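Local coordinates for methylmalonate-semialdehyde dehydrogenase (Oceanimonas doudoroffii, PDB 4ZZ7), which oxidises methylmalonate semialdehyde with NAD in an acylating reaction, as a tetrameric member of the aldehyde dehydrogenase family, at residues Ile231-Tyr236 / Trp455-Phe460. Sequence-based numbering, arbitrary orientation.
Sequences IAEYIY and WKRSLF. With NAD (nicotinamide-adenine-dinucleotide), chain M.
Helix residues Y236 and A232, one turn apart, meet the short strand 459-460, and the backbones come nearest at Y236 and F460, with 6.6 Å between their CA atoms. F460 supplies the largest share of the contact. Its CG lies anti to the carbonyl carbon (chi1 -58°), and the ring rests against the helix backbone. CA of E233 sits over one ring face, 4.2 Å from the centroid, in a CH-pi contact. CB of A232 packs obliquely against the same ring, 3.9 Å from F460 CD1. CB and CG of E233 pass the CZ end of the ring. CB of F460 in turn lies over one face of the Y236 ring, 3.8 Å from its centroid. An alanine in place of Y236 would probably leave F460 CB without this aromatic face and open a gap beside the strand. Beyond the F460 ring, E233 OE2 meets R457 NH1 at the guanidinium edge in a long salt bridge of 3.5 Å. The two charged planes stand 83° apart. Each group has its stronger polar partner nearby: R237 for E233, and E410 for R457. On the NAD side of the helix, I231 CG2 and CD1 pack against the adenine. A232 and I235 lean on strand 220-226 of the Rossmann-type NAD-binding sheet. F460 pairs with A248 at the antiparallel edge of that sheet, and G243 of the second subunit packs on F460.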
loop_
_atom_site.group_PDB
_atom_site.type_symbol
_atom_site.label_atom_id
_atom_site.label_comp_id
_atom_site.label_asym_id
_atom_site.label_seq_id
_atom_site.Cartn_x
_atom_site.Cartn_y
_atom_site.Cartn_z
ATOM N N ILE A 231 -15.805 14.043 -28.315
ATOM C CA ILE A 231 -16.749 14.271 -27.198
ATOM C C ILE A 231 -16.064 14.185 -25.831
ATOM O O ILE A 231 -16.394 14.937 -24.923
ATOM C CB ILE A 231 -17.904 13.252 -27.243
ATOM C CG1 ILE A 231 -18.613 13.309 -28.605
ATOM C CG2 ILE A 231 -18.890 13.467 -26.108
ATOM C CD1 ILE A 231 -19.102 14.687 -29.031
ATOM N N ALA A 232 -15.123 13.266 -25.674
ATOM C CA ALA A 232 -14.318 13.223 -24.446
ATOM C C ALA A 232 -13.686 14.578 -24.166
ATOM O O ALA A 232 -13.752 15.066 -23.030
ATOM C CB ALA A 232 -13.226 12.162 -24.529
ATOM N N GLU A 233 -13.090 15.162 -25.214
ATOM C CA GLU A 233 -12.464 16.488 -25.139
ATOM C C GLU A 233 -13.454 17.563 -24.753
ATOM O O GLU A 233 -13.126 18.427 -23.959
ATOM C CB GLU A 233 -11.845 16.874 -26.471
ATOM C CG GLU A 233 -10.836 18.000 -26.381
ATOM C CD GLU A 233 -10.340 18.451 -27.751
ATOM O OE1 GLU A 233 -10.910 18.050 -28.794
ATOM O OE2 GLU A 233 -9.373 19.235 -27.801
ATOM N N TYR A 234 -14.651 17.507 -25.339
ATOM C CA TYR A 234 -15.718 18.442 -25.027
ATOM C C TYR A 234 -16.085 18.314 -23.550
ATOM O O TYR A 234 -16.103 19.305 -22.809
ATOM C CB TYR A 234 -16.943 18.222 -25.940
ATOM C CG TYR A 234 -18.153 18.964 -25.450
ATOM C CD1 TYR A 234 -18.328 20.296 -25.730
ATOM C CD2 TYR A 234 -19.094 18.336 -24.646
ATOM C CE1 TYR A 234 -19.416 21.002 -25.231
ATOM C CE2 TYR A 234 -20.190 19.023 -24.148
ATOM C CZ TYR A 234 -20.347 20.370 -24.435
ATOM O OH TYR A 234 -21.436 21.092 -23.943
ATOM N N ILE A 235 -16.357 17.074 -23.136
ATOM C CA ILE A 235 -16.798 16.778 -21.753
ATOM C C ILE A 235 -15.739 17.207 -20.747
ATOM O O ILE A 235 -16.071 17.844 -19.763
ATOM C CB ILE A 235 -17.064 15.277 -21.492
ATOM C CG1 ILE A 235 -18.163 14.719 -22.398
ATOM C CG2 ILE A 235 -17.437 15.048 -20.034
ATOM C CD1 ILE A 235 -19.581 15.086 -22.018
ATOM N N TYR A 236 -14.481 16.830 -20.998
ATOM C CA TYR A 236 -13.352 17.259 -20.159
ATOM C C TYR A 236 -13.212 18.788 -20.055
ATOM O O TYR A 236 -13.011 19.341 -18.955
ATOM C CB TYR A 236 -12.027 16.667 -20.663
ATOM C CG TYR A 236 -10.900 16.758 -19.645
ATOM C CD1 TYR A 236 -10.909 15.961 -18.500
ATOM C CD2 TYR A 236 -9.835 17.652 -19.813
ATOM C CE1 TYR A 236 -9.892 16.040 -17.558
ATOM C CE2 TYR A 236 -8.810 17.736 -18.869
ATOM C CZ TYR A 236 -8.843 16.927 -17.739
ATOM O OH TYR A 236 -7.858 16.992 -16.768
ATOM N N TRP A 455 -3.126 6.484 -23.136
ATOM C CA TRP A 455 -2.250 7.661 -23.149
ATOM C C TRP A 455 -2.590 8.577 -24.315
ATOM O O TRP A 455 -3.471 8.273 -25.135
ATOM C CB TRP A 455 -0.810 7.216 -23.254
ATOM C CG TRP A 455 -0.298 6.708 -22.001
ATOM C CD1 TRP A 455 -1.005 6.382 -20.891
ATOM C CD2 TRP A 455 1.063 6.395 -21.718
ATOM N NE1 TRP A 455 -0.171 5.914 -19.927
ATOM C CE2 TRP A 455 1.107 5.902 -20.413
ATOM C CE3 TRP A 455 2.249 6.476 -22.450
ATOM C CZ2 TRP A 455 2.282 5.517 -19.812
ATOM C CZ3 TRP A 455 3.409 6.092 -21.848
ATOM C CH2 TRP A 455 3.419 5.624 -20.540
ATOM N N LYS A 456 -1.892 9.706 -24.373
ATOM C CA LYS A 456 -2.057 10.685 -25.441
ATOM C C LYS A 456 -3.517 11.181 -25.520
ATOM O O LYS A 456 -4.075 11.614 -24.507
ATOM C CB LYS A 456 -1.494 10.122 -26.755
ATOM C CG LYS A 456 -0.022 9.811 -26.635
ATOM C CD LYS A 456 0.603 9.499 -27.980
ATOM C CE LYS A 456 0.004 8.235 -28.581
ATOM N NZ LYS A 456 0.896 7.614 -29.604
ATOM N N ARG A 457 -4.126 11.085 -26.698
ATOM C CA ARG A 457 -5.442 11.623 -26.968
ATOM C C ARG A 457 -6.536 10.618 -26.639
ATOM O O ARG A 457 -7.722 10.959 -26.701
ATOM C CB ARG A 457 -5.538 11.985 -28.447
ATOM C CG ARG A 457 -4.716 13.201 -28.876
ATOM C CD ARG A 457 -5.540 14.492 -28.862
ATOM N NE ARG A 457 -6.602 14.513 -29.872
ATOM C CZ ARG A 457 -7.617 15.383 -29.899
ATOM N NH1 ARG A 457 -7.733 16.347 -28.986
ATOM N NH2 ARG A 457 -8.532 15.304 -30.862
ATOM N N SER A 458 -6.157 9.385 -26.311
ATOM C CA SER A 458 -7.132 8.372 -25.861
ATOM C C SER A 458 -7.723 8.611 -24.442
ATOM O O SER A 458 -8.683 7.954 -24.048
ATOM C CB SER A 458 -6.507 6.961 -25.936
ATOM O OG SER A 458 -6.108 6.618 -27.262
ATOM N N LEU A 459 -7.135 9.528 -23.679
ATOM C CA LEU A 459 -7.583 9.823 -22.322
ATOM C C LEU A 459 -7.289 11.258 -21.866
ATOM O O LEU A 459 -6.170 11.766 -22.012
ATOM C CB LEU A 459 -6.915 8.845 -21.349
ATOM C CG LEU A 459 -7.469 8.848 -19.926
ATOM C CD1 LEU A 459 -7.402 7.456 -19.355
ATOM C CD2 LEU A 459 -6.732 9.826 -19.012
ATOM N N PHE A 460 -8.296 11.890 -21.283
ATOM C CA PHE A 460 -8.137 13.201 -20.682
ATOM C C PHE A 460 -8.315 13.066 -19.174
ATOM O O PHE A 460 -9.347 12.618 -18.697
ATOM C CB PHE A 460 -9.126 14.212 -21.274
ATOM C CG PHE A 460 -9.008 14.386 -22.765
ATOM C CD1 PHE A 460 -9.722 13.578 -23.626
ATOM C CD2 PHE A 460 -8.206 15.357 -23.304
ATOM C CE1 PHE A 460 -9.624 13.730 -25.004
ATOM C CE2 PHE A 460 -8.101 15.517 -24.682
ATOM C CZ PHE A 460 -8.808 14.708 -25.532
HETATM P PA NAD M . -19.744 9.084 -28.234
HETATM O O1A NAD M . -20.796 9.563 -29.230
HETATM O O2A NAD M . -18.337 9.657 -28.222
HETATM O O5B NAD M . -20.311 9.335 -26.735
HETATM C C5B NAD M . -21.129 8.396 -26.021
HETATM C C4B NAD M . -21.973 9.085 -24.949
HETATM O O4B NAD M . -21.837 10.505 -25.036
HETATM C C3B NAD M . -23.468 8.802 -25.069
HETATM O O3B NAD M . -23.978 8.559 -23.756
HETATM C C2B NAD M . -24.054 10.042 -25.740
HETATM O O2B NAD M . -25.357 10.477 -25.340
HETATM C C1B NAD M . -23.076 11.142 -25.368
HETATM N N9A NAD M . -22.890 12.142 -26.462
HETATM C C8A NAD M . -22.806 11.875 -27.798
HETATM N N7A NAD M . -22.617 13.013 -28.499
HETATM C C5A NAD M . -22.580 14.042 -27.616
HETATM C C6A NAD M . -22.417 15.523 -27.705
HETATM N N6A NAD M . -22.250 16.110 -28.910
HETATM N N1A NAD M . -22.434 16.241 -26.550
HETATM C C2A NAD M . -22.607 15.644 -25.332
HETATM N N3A NAD M . -22.755 14.313 -25.165
HETATM C C4A NAD M . -22.758 13.473 -26.255
HETATM O O3 NAD M . -19.619 7.451 -28.336
HETATM P PN NAD M . -20.603 6.372 -29.080
HETATM O O1N NAD M . -21.927 6.217 -28.325
HETATM O O2N NAD M . -20.623 6.524 -30.607
HETATM O O5D NAD M . -19.667 5.112 -28.745
HETATM C C5D NAD M . -18.485 4.860 -29.524
HETATM C C4D NAD M . -17.172 5.412 -28.933
HETATM O O4D NAD M . -16.772 4.827 -27.672
HETATM C C3D NAD M . -15.997 5.141 -29.889
HETATM O O3D NAD M . -15.619 6.334 -30.583
HETATM C C2D NAD M . -14.846 4.583 -29.036
HETATM O O2D NAD M . -13.600 5.225 -29.327
HETATM C C1D NAD M . -15.334 4.839 -27.621
HETATM N N1N NAD M . -14.834 3.917 -26.606
HETATM C C2N NAD M . -13.814 4.346 -25.851
HETATM C C3N NAD M . -13.285 3.537 -24.850
HETATM C C7N NAD M . -12.114 3.954 -23.992
HETATM O O7N NAD M . -11.033 4.345 -24.445
HETATM N N7N NAD M . -12.285 3.834 -22.687
HETATM C C4N NAD M . -13.857 2.290 -24.622
HETATM C C5N NAD M . -14.920 1.858 -25.405
HETATM C C6N NAD M . -15.399 2.708 -26.405
#